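Local coordinates for hydrazine synthase subunit alpha (Candidatus Kuenenia stuttgartiensis, PDB 5C2V), which forms hydrazine from hydroxylamine and ammonia, the second half-reaction of the anammox hydrazine synthase complex, and carries two c-type hemes, at residues D[30-35]-D[372-377]; D[430-435]-D[574-579]; D[690-695]-D[758-763]. All blocks are in the same frame, centred on the assembly; numbering follows the deposited sequence.

How the interactions relate
The three contacts follow one another along the chain without overlapping and sample three parts of the subunit. Interaction 1 (30-35 with 372-377) joins neighbouring blades of the six-bladed propeller. Interaction 2 (430-435 with 574-579) packs a loop against the sheet beside the first heme, and interaction 3 (690-695 with 758-763) lies in the cytochrome c domain near the second. The centres of interactions 1 and 2 are about 54 Å apart. Those of interactions 1 and 3 are about 56 Å apart. Those of interactions 2 and 3 are about 33 Å apart, and no pair touches. Interaction 1 lies on the opposite side of the chain's centre from the other two, which each belong to the surroundings of a different heme.

Interaction 1. Residues D[30-35]-D[372-377]; sequences SQILFT and DKVYDD. With CA (calcium ion), chain B.
Two neighbouring blades of the six-bladed beta-propeller meet where strand 31-37 faces the end of strand 369-373, with I32 packed on V374 and F34 on Y375. Strand 31-37 sits in an antiparallel sheet with 381-387 on one side and 58-63 on the other; an early strand and a much later one thus share a blade, the velcro closure of a propeller. Segment 372-377 comes from the preceding blade, whose outer strand is 369-373. Its chain departs from regular strand geometry here: V374 and Y375 both face I360 in a classic beta bulge.

I32 and V374 approach tip to tip, CD1 of I32 lying 3.7 Å from CG1 of V374. The aromatic pair crosses at about a right angle in side-chain direction, yet the ring planes of F34 and Y375 are inclined by only 41°, which makes the meeting oblique. The ring centroids of F34 and Y375 are 5.8 Å apart, and CZ of F34 reaches CD2 of Y375 at 3.5 Å. The CB bond of F34 already points toward 372-377; with CG between the backbone N and carbonyl carbon (chi1 62°) the ring reaches Y375 through its CZ end, whereas Y375 places CG anti to N (chi1 -177°). F62, on the adjacent strand 58-63, also meets the Y375 ring.

Just beyond Y375 the chain supplies two calcium ligands. D376, whose CB points away from 30-35, binds calcium through OD2 at 2.4 Å, and the carbonyl O of D377 binds the same calcium at 2.3 Å; F358 O, W380 O and D382 OD2 complete the five protein ligands. No hydrogen bond joins 30-35 to 372-377, so their cohesion is entirely apolar and aromatic, while the calcium ties the chain directly after Y375 to three other positions.

Interaction 2. Residues D[430-435]-D[574-579]; sequences TWICFD and AKALYN
The carbonyl oxygen of A576 accepts a hydrogen bond from N579 N at 2.9 Å, and the methyl group of the same A576 is the nearest thing to I432 across the contact. A second bond with the same three-residue step, Y578 N to K575 O, is longer at 3.3 Å and shows that 574-579 coils through i to i-3 links; L577 N to A574 O, at 3.4 Å, is weak. Two backbone N-H groups at the start of this turn are held from elsewhere, K575 N by D514 OD2 and A576 N by S516 OG.

Across the contact, I432 does most of the reaching. Its CG1 branch is fully extended (chi1 172°, chi2 178°), which carries CD1 to within 3.9 Å of A576 CB and 4.0 Å of L577 N. F434 meets the turn through one ring carbon: its CD1 lies 4.1 Å from A574 CB, with the methyl oblique to the ring. Here the backbones also draw close, the CA atoms of F434 and A574 being 5.7 Å apart.

The strand involved, 428-433, is the middle one of a three-stranded mixed sheet, antiparallel to 517-522 and parallel to 553-556, the strand that ends at C556, a covalent attachment point of the first heme. W431 and the backbone of I432 touch that heme, while the I432 side chain points to the 574-579 turn and stays about 7 Å from it; backbone hydrogen bonds between I432 and both R554 and C556 tie the strand to the attachment site. The 574-579 turn thus packs on a sheet that borders the pentacoordinated heme.

Other subunits reach the same region: L215 of the beta subunit packs on F434 and P216 of the beta subunit on L577, while T222 OG1 of the gamma subunit hydrogen-bonds to Y578 O.

Interaction 3. Residues D[690-695]-D[758-763]; sequences NSLLEP and VEWIDL
The CB bond of W760 points toward 690-695, and CG anti to the backbone N (chi1 169°) carries the indole on in that direction, while L693 turns a methyl to meet it through chi1 of -86° and chi2 of -57°. The contact belongs to the cytochrome c domain, where the end of helix 687-692 and the residue following it face helix 751-762. The backbones remain well separated, the closest CA pair, L693 with I761, being 10.2 Å apart, so side chains bridge the gap.

The six-membered part of the indole leads. L693 CD2 sits at the ring edge, near its plane, 3.9 Å from W760 CH2 and 4.0 Å from W760 CZ2. L693 and W760 approach from opposite directions; the CB of L693 does not aim straight at the other segment, and its CD2 makes the approach. L692 does aim there, but its CD1 is only loosely engaged, 4.5 Å from W760 CH2 and oblique to the ring. No hydrogen bond passes between the segments, and all three touching residues are buried.

L692 also packs on L654 of helix 646-657 and L718 of helix 717-722, and its side chain lies about 6 Å from the bis-histidine-coordinated heme. I650, one turn before L654 on helix 646-657, touches W760. The leucine-tryptophan contact is therefore part of a multi-helix apolar core beside the second heme. The polar edge of the indole is satisfied away from the leucines: W760 NE1 hydrogen-bonds to the carbonyl O of Q766, whose NE2 in turn bonds to L763 O.

Interaction 1. Residues D[30-35]-D[372-377]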
loop_
_atom_site.group_PDB
_atom_site.type_symbol
_atom_site.label_atom_id
_atom_site.label_comp_id
_atom_site.label_asym_id
_atom_site.label_seq_id
_atom_site.Cartn_x
_atom_site.Cartn_y
_atom_site.Cartn_z
ATOM N N SER D 30 -38.568 -10.120 25.290
ATOM C CA SER D 30 -39.137 -9.026 26.075
ATOM C C SER D 30 -38.117 -8.249 26.913
ATOM O O SER D 30 -38.461 -7.230 27.511
ATOM C CB SER D 30 -40.236 -9.566 26.994
ATOM O OG SER D 30 -39.709 -10.484 27.935
ATOM N N GLN D 31 -36.868 -8.709 26.945
ATOM C CA GLN D 31 -35.867 -8.122 27.841
ATOM C C GLN D 31 -34.457 -8.201 27.262
ATOM O O GLN D 31 -34.132 -9.129 26.523
ATOM C CB GLN D 31 -35.900 -8.811 29.213
ATOM C CG GLN D 31 -37.120 -8.480 30.069
ATOM C CD GLN D 31 -37.047 -9.077 31.463
ATOM O OE1 GLN D 31 -36.091 -9.774 31.806
ATOM N NE2 GLN D 31 -38.062 -8.805 32.277
ATOM N N ILE D 32 -33.620 -7.222 27.599
ATOM C CA ILE D 32 -32.243 -7.198 27.111
ATOM C C ILE D 32 -31.239 -6.845 28.210
ATOM O O ILE D 32 -31.549 -6.098 29.136
ATOM C CB ILE D 32 -32.068 -6.195 25.944
ATOM C CG1 ILE D 32 -32.363 -4.766 26.406
ATOM C CG2 ILE D 32 -32.955 -6.570 24.762
ATOM C CD1 ILE D 32 -32.120 -3.720 25.342
ATOM N N LEU D 33 -30.034 -7.394 28.097
ATOM C CA LEU D 33 -28.938 -7.054 28.997
ATOM C C LEU D 33 -27.923 -6.184 28.269
ATOM O O LEU D 33 -27.607 -6.447 27.109
ATOM C CB LEU D 33 -28.251 -8.316 29.526
ATOM C CG LEU D 33 -28.991 -9.208 30.522
ATOM C CD1 LEU D 33 -28.287 -10.548 30.646
ATOM C CD2 LEU D 33 -29.072 -8.527 31.875
ATOM N N PHE D 34 -27.411 -5.151 28.932
ATOM C CA PHE D 34 -26.355 -4.353 28.313
ATOM C C PHE D 34 -25.466 -3.632 29.322
ATOM O O PHE D 34 -25.818 -3.480 30.492
ATOM C CB PHE D 34 -26.949 -3.341 27.323
ATOM C CG PHE D 34 -27.876 -2.337 27.947
ATOM C CD1 PHE D 34 -27.400 -1.114 28.392
ATOM C CD2 PHE D 34 -29.230 -2.606 28.065
ATOM C CE1 PHE D 34 -28.254 -0.185 28.955
ATOM C CE2 PHE D 34 -30.088 -1.681 28.630
ATOM C CZ PHE D 34 -29.599 -0.469 29.075
ATOM N N THR D 35 -24.303 -3.200 28.844
ATOM C CA THR D 35 -23.306 -2.538 29.673
ATOM C C THR D 35 -23.403 -1.018 29.576
ATOM O O THR D 35 -23.505 -0.455 28.481
ATOM C CB THR D 35 -21.877 -2.969 29.280
ATOM O OG1 THR D 35 -21.777 -4.399 29.315
ATOM C CG2 THR D 35 -20.849 -2.368 30.228
ATOM N N ASP D 372 -34.694 3.001 15.127
ATOM C CA ASP D 372 -35.390 3.462 16.328
ATOM C C ASP D 372 -34.599 3.223 17.613
ATOM O O ASP D 372 -33.856 2.249 17.730
ATOM C CB ASP D 372 -36.750 2.770 16.439
ATOM C CG ASP D 372 -37.527 2.798 15.138
ATOM O OD1 ASP D 372 -38.276 3.772 14.911
ATOM O OD2 ASP D 372 -37.388 1.846 14.341
ATOM N N LYS D 373 -34.775 4.123 18.576
ATOM C CA LYS D 373 -34.074 4.046 19.855
ATOM C C LYS D 373 -34.649 2.972 20.774
ATOM O O LYS D 373 -35.864 2.798 20.860
ATOM C CB LYS D 373 -34.122 5.404 20.563
ATOM C CG LYS D 373 -33.379 5.446 21.890
ATOM C CD LYS D 373 -33.649 6.740 22.641
ATOM C CE LYS D 373 -35.120 6.871 23.007
ATOM N NZ LYS D 373 -35.395 8.127 23.758
ATOM N N VAL D 374 -33.766 2.250 21.457
ATOM C CA VAL D 374 -34.189 1.315 22.492
ATOM C C VAL D 374 -34.073 1.989 23.854
ATOM O O VAL D 374 -35.078 2.349 24.468
ATOM C CB VAL D 374 -33.350 0.023 22.476
ATOM C CG1 VAL D 374 -33.819 -0.931 23.565
ATOM C CG2 VAL D 374 -33.424 -0.642 21.109
ATOM N N TYR D 375 -32.841 2.153 24.324
ATOM C CA TYR D 375 -32.578 2.916 25.538
ATOM C C TYR D 375 -31.315 3.759 25.384
ATOM O O TYR D 375 -30.237 3.226 25.118
ATOM C CB TYR D 375 -32.451 1.977 26.739
ATOM C CG TYR D 375 -32.241 2.679 28.062
ATOM C CD1 TYR D 375 -33.307 3.250 28.746
ATOM C CD2 TYR D 375 -30.978 2.761 28.634
ATOM C CE1 TYR D 375 -33.119 3.889 29.957
ATOM C CE2 TYR D 375 -30.780 3.398 29.846
ATOM C CZ TYR D 375 -31.855 3.960 30.502
ATOM O OH TYR D 375 -31.663 4.595 31.708
ATOM N N ASP D 376 -31.444 5.072 25.549
ATOM C CA ASP D 376 -30.273 5.941 25.551
ATOM C C ASP D 376 -30.281 6.875 26.756
ATOM O O ASP D 376 -31.121 7.769 26.861
ATOM C CB ASP D 376 -30.198 6.753 24.255
ATOM C CG ASP D 376 -28.924 7.578 24.156
ATOM O OD1 ASP D 376 -28.911 8.559 23.384
ATOM O OD2 ASP D 376 -27.938 7.248 24.850
ATOM N N ASP D 377 -29.328 6.664 27.656
ATOM C CA ASP D 377 -29.140 7.534 28.807
ATOM C C ASP D 377 -28.058 8.543 28.454
ATOM O O ASP D 377 -26.980 8.156 28.018
ATOM C CB ASP D 377 -28.753 6.717 30.047
ATOM C CG ASP D 377 -28.847 7.515 31.340
ATOM O OD1 ASP D 377 -28.738 8.758 31.304
ATOM O OD2 ASP D 377 -29.026 6.890 32.406
HETATM CA CA CA B . -26.123 6.843 26.322
#

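Interaction 2. Residues D[430-435]-D[574-579]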
loop_
_atom_site.group_PDB
_atom_site.type_symbol
_atom_site.label_atom_id
_atom_site.label_comp_id
_atom_site.label_asym_id
_atom_site.label_seq_id
_atom_site.Cartn_x
_atom_site.Cartn_y
_atom_site.Cartn_z
ATOM N N THR D 430 3.596 -32.406 16.154
ATOM C CA THR D 430 4.186 -32.502 14.820
ATOM C C THR D 430 3.568 -31.563 13.782
ATOM O O THR D 430 2.457 -31.056 13.952
ATOM C CB THR D 430 4.080 -33.942 14.268
ATOM O OG1 THR D 430 2.710 -34.363 14.281
ATOM C CG2 THR D 430 4.910 -34.906 15.103
ATOM N N TRP D 431 4.297 -31.330 12.694
ATOM C CA TRP D 431 3.694 -30.651 11.552
ATOM C C TRP D 431 4.333 -31.088 10.240
ATOM O O TRP D 431 5.503 -31.481 10.199
ATOM C CB TRP D 431 3.771 -29.125 11.709
ATOM C CG TRP D 431 5.144 -28.533 11.628
ATOM C CD1 TRP D 431 5.966 -28.222 12.671
ATOM C CD2 TRP D 431 5.846 -28.151 10.438
ATOM N NE1 TRP D 431 7.139 -27.681 12.205
ATOM C CE2 TRP D 431 7.092 -27.629 10.837
ATOM C CE3 TRP D 431 5.544 -28.207 9.073
ATOM C CZ2 TRP D 431 8.034 -27.166 9.922
ATOM C CZ3 TRP D 431 6.483 -27.747 8.166
ATOM C CH2 TRP D 431 7.712 -27.233 8.594
ATOM N N ILE D 432 3.541 -31.030 9.173
ATOM C CA ILE D 432 3.964 -31.495 7.862
ATOM C C ILE D 432 3.421 -30.621 6.727
ATOM O O ILE D 432 2.236 -30.260 6.697
ATOM C CB ILE D 432 3.532 -32.965 7.637
ATOM C CG1 ILE D 432 3.798 -33.404 6.196
ATOM C CG2 ILE D 432 2.069 -33.158 7.997
ATOM C CD1 ILE D 432 3.449 -34.850 5.925
ATOM N N CYS D 433 4.311 -30.281 5.802
ATOM C CA CYS D 433 3.950 -29.579 4.580
ATOM C C CYS D 433 4.218 -30.485 3.385
ATOM O O CYS D 433 5.309 -31.045 3.253
ATOM C CB CYS D 433 4.733 -28.272 4.449
ATOM S SG CYS D 433 4.284 -27.276 3.008
ATOM N N PHE D 434 3.220 -30.627 2.521
ATOM C CA PHE D 434 3.314 -31.538 1.386
ATOM C C PHE D 434 4.228 -30.993 0.292
ATOM O O PHE D 434 5.000 -31.739 -0.306
ATOM C CB PHE D 434 1.921 -31.824 0.828
ATOM C CG PHE D 434 0.973 -32.398 1.843
ATOM C CD1 PHE D 434 1.383 -33.411 2.696
ATOM C CD2 PHE D 434 -0.320 -31.916 1.956
ATOM C CE1 PHE D 434 0.518 -33.940 3.635
ATOM C CE2 PHE D 434 -1.190 -32.439 2.897
ATOM C CZ PHE D 434 -0.770 -33.452 3.735
ATOM N N ASP D 435 4.127 -29.696 0.017
ATOM C CA ASP D 435 5.051 -29.049 -0.909
ATOM C C ASP D 435 5.504 -27.697 -0.365
ATOM O O ASP D 435 4.696 -26.790 -0.201
ATOM C CB ASP D 435 4.400 -28.884 -2.284
ATOM C CG ASP D 435 5.395 -28.494 -3.357
ATOM O OD1 ASP D 435 6.614 -28.589 -3.102
ATOM O OD2 ASP D 435 4.958 -28.098 -4.457
ATOM N N ALA D 574 3.037 -37.458 -0.964
ATOM C CA ALA D 574 4.283 -36.888 -0.471
ATOM C C ALA D 574 5.175 -37.924 0.196
ATOM O O ALA D 574 4.690 -38.873 0.812
ATOM C CB ALA D 574 3.985 -35.751 0.498
ATOM N N LYS D 575 6.483 -37.727 0.070
ATOM C CA LYS D 575 7.458 -38.614 0.688
ATOM C C LYS D 575 7.437 -38.490 2.207
ATOM O O LYS D 575 7.714 -39.455 2.920
ATOM C CB LYS D 575 8.865 -38.315 0.164
ATOM C CG LYS D 575 9.078 -38.642 -1.305
ATOM C CD LYS D 575 10.549 -38.521 -1.674
ATOM C CE LYS D 575 10.797 -38.908 -3.123
ATOM N NZ LYS D 575 12.249 -38.885 -3.454
ATOM N N ALA D 576 7.108 -37.298 2.694
ATOM C CA ALA D 576 7.111 -37.021 4.127
ATOM C C ALA D 576 6.035 -37.811 4.864
ATOM O O ALA D 576 6.179 -38.111 6.049
ATOM C CB ALA D 576 6.930 -35.532 4.373
ATOM N N LEU D 577 4.962 -38.145 4.152
ATOM C CA LEU D 577 3.846 -38.894 4.724
ATOM C C LEU D 577 4.296 -40.231 5.305
ATOM O O LEU D 577 3.695 -40.742 6.249
ATOM C CB LEU D 577 2.765 -39.124 3.663
ATOM C CG LEU D 577 1.491 -39.852 4.098
ATOM C CD1 LEU D 577 0.768 -39.074 5.187
ATOM C CD2 LEU D 577 0.576 -40.089 2.906
ATOM N N TYR D 578 5.359 -40.791 4.738
ATOM C CA TYR D 578 5.864 -42.088 5.170
ATOM C C TYR D 578 6.953 -41.956 6.229
ATOM O O TYR D 578 7.414 -42.953 6.782
ATOM C CB TYR D 578 6.382 -42.875 3.965
ATOM C CG TYR D 578 5.306 -43.177 2.946
ATOM C CD1 TYR D 578 4.987 -42.263 1.950
ATOM C CD2 TYR D 578 4.599 -44.371 2.988
ATOM C CE1 TYR D 578 3.998 -42.532 1.022
ATOM C CE2 TYR D 578 3.610 -44.650 2.065
ATOM C CZ TYR D 578 3.314 -43.727 1.084
ATOM O OH TYR D 578 2.329 -44.003 0.163
ATOM N N ASN D 579 7.365 -40.725 6.511
ATOM C CA ASN D 579 8.326 -40.473 7.579
ATOM C C ASN D 579 7.639 -40.044 8.874
ATOM O O ASN D 579 8.305 -39.738 9.864
ATOM C CB ASN D 579 9.340 -39.410 7.148
ATOM C CG ASN D 579 10.633 -39.476 7.946
ATOM O OD1 ASN D 579 10.918 -40.476 8.604
ATOM N ND2 ASN D 579 11.423 -38.409 7.886
#

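Interaction 3. Residues D[690-695]-D[758-763]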
loop_
_atom_site.group_PDB
_atom_site.type_symbol
_atom_site.label_atom_id
_atom_site.label_comp_id
_atom_site.label_asym_id
_atom_site.label_seq_id
_atom_site.Cartn_x
_atom_site.Cartn_y
_atom_site.Cartn_z
ATOM N N ASN D 690 24.849 -0.225 14.995
ATOM C CA ASN D 690 24.282 0.997 14.434
ATOM C C ASN D 690 24.631 1.151 12.959
ATOM O O ASN D 690 23.807 1.599 12.160
ATOM C CB ASN D 690 24.766 2.223 15.212
ATOM C CG ASN D 690 24.034 2.404 16.527
ATOM O OD1 ASN D 690 22.907 2.901 16.561
ATOM N ND2 ASN D 690 24.674 2.009 17.622
ATOM N N SER D 691 25.853 0.770 12.605
ATOM C CA SER D 691 26.304 0.840 11.221
ATOM C C SER D 691 25.543 -0.143 10.336
ATOM O O SER D 691 24.997 0.236 9.301
ATOM C CB SER D 691 27.807 0.563 11.131
ATOM O OG SER D 691 28.553 1.541 11.836
ATOM N N LEU D 692 25.503 -1.404 10.756
ATOM C CA LEU D 692 24.922 -2.468 9.943
ATOM C C LEU D 692 23.406 -2.347 9.778
ATOM O O LEU D 692 22.847 -2.816 8.788
ATOM C CB LEU D 692 25.271 -3.831 10.542
ATOM C CG LEU D 692 26.750 -4.217 10.452
ATOM C CD1 LEU D 692 27.047 -5.449 11.293
ATOM C CD2 LEU D 692 27.151 -4.442 9.002
ATOM N N LEU D 693 22.745 -1.720 10.746
ATOM C CA LEU D 693 21.290 -1.589 10.713
ATOM C C LEU D 693 20.830 -0.261 10.111
ATOM O O LEU D 693 19.636 0.041 10.101
ATOM C CB LEU D 693 20.709 -1.754 12.121
ATOM C CG LEU D 693 20.415 -3.187 12.583
ATOM C CD1 LEU D 693 19.456 -3.874 11.622
ATOM C CD2 LEU D 693 21.688 -4.008 12.745
ATOM N N GLU D 694 21.781 0.529 9.621
ATOM C CA GLU D 694 21.487 1.832 9.025
ATOM C C GLU D 694 20.584 1.726 7.794
ATOM O O GLU D 694 20.802 0.875 6.931
ATOM C CB GLU D 694 22.791 2.542 8.651
ATOM C CG GLU D 694 22.604 3.906 8.007
ATOM C CD GLU D 694 23.920 4.573 7.659
ATOM O OE1 GLU D 694 24.980 3.940 7.859
ATOM O OE2 GLU D 694 23.895 5.729 7.186
ATOM N N PRO D 695 19.563 2.595 7.716
ATOM C CA PRO D 695 18.644 2.658 6.573
ATOM C C PRO D 695 19.324 3.136 5.292
ATOM O O PRO D 695 20.416 3.702 5.345
ATOM C CB PRO D 695 17.582 3.668 7.026
ATOM C CG PRO D 695 17.706 3.731 8.509
ATOM C CD PRO D 695 19.154 3.506 8.798
ATOM N N VAL D 758 24.533 -15.063 8.985
ATOM C CA VAL D 758 23.343 -15.413 8.211
ATOM C C VAL D 758 22.150 -15.711 9.119
ATOM O O VAL D 758 21.055 -15.176 8.919
ATOM C CB VAL D 758 23.599 -16.634 7.303
ATOM C CG1 VAL D 758 22.304 -17.090 6.645
ATOM C CG2 VAL D 758 24.651 -16.306 6.253
ATOM N N GLU D 759 22.374 -16.560 10.118
ATOM C CA GLU D 759 21.345 -16.900 11.094
ATOM C C GLU D 759 20.857 -15.666 11.839
ATOM O O GLU D 759 19.654 -15.491 12.042
ATOM C CB GLU D 759 21.867 -17.932 12.095
ATOM C CG GLU D 759 21.893 -19.354 11.571
ATOM C CD GLU D 759 22.320 -20.353 12.628
ATOM O OE1 GLU D 759 23.191 -20.010 13.456
ATOM O OE2 GLU D 759 21.780 -21.479 12.636
ATOM N N TRP D 760 21.798 -14.818 12.243
ATOM C CA TRP D 760 21.466 -13.586 12.949
ATOM C C TRP D 760 20.524 -12.712 12.130
ATOM O O TRP D 760 19.525 -12.213 12.646
ATOM C CB TRP D 760 22.735 -12.804 13.296
ATOM C CG TRP D 760 22.460 -11.415 13.787
ATOM C CD1 TRP D 760 21.790 -11.062 14.923
ATOM C CD2 TRP D 760 22.856 -10.190 13.158
ATOM N NE1 TRP D 760 21.741 -9.694 15.037
ATOM C CE2 TRP D 760 22.389 -9.135 13.967
ATOM C CE3 TRP D 760 23.559 -9.883 11.990
ATOM C CZ2 TRP D 760 22.601 -7.796 13.645
ATOM C CZ3 TRP D 760 23.771 -8.554 11.672
ATOM C CH2 TRP D 760 23.293 -7.527 12.496
ATOM N N ILE D 761 20.839 -12.539 10.850
ATOM C CA ILE D 761 20.008 -11.718 9.976
ATOM C C ILE D 761 18.641 -12.355 9.726
ATOM O O ILE D 761 17.613 -11.676 9.773
ATOM C CB ILE D 761 20.704 -11.454 8.629
ATOM C CG1 ILE D 761 22.016 -10.702 8.853
ATOM C CG2 ILE D 761 19.799 -10.664 7.703
ATOM C CD1 ILE D 761 22.709 -10.288 7.577
ATOM N N ASP D 762 18.629 -13.661 9.473
ATOM C CA ASP D 762 17.381 -14.382 9.228
ATOM C C ASP D 762 16.460 -14.369 10.447
ATOM O O ASP D 762 15.238 -14.449 10.312
ATOM C CB ASP D 762 17.671 -15.825 8.811
ATOM C CG ASP D 762 17.684 -16.005 7.306
ATOM O OD1 ASP D 762 17.680 -14.987 6.582
ATOM O OD2 ASP D 762 17.702 -17.166 6.847
ATOM N N LEU D 763 17.052 -14.269 11.634
ATOM C CA LEU D 763 16.288 -14.212 12.878
ATOM C C LEU D 763 15.643 -12.847 13.104
ATOM O O LEU D 763 14.870 -12.669 14.044
ATOM C CB LEU D 763 17.180 -14.558 14.072
ATOM C CG LEU D 763 17.442 -16.038 14.358
ATOM C CD1 LEU D 763 18.513 -16.182 15.422
ATOM C CD2 LEU D 763 16.161 -16.734 14.792
#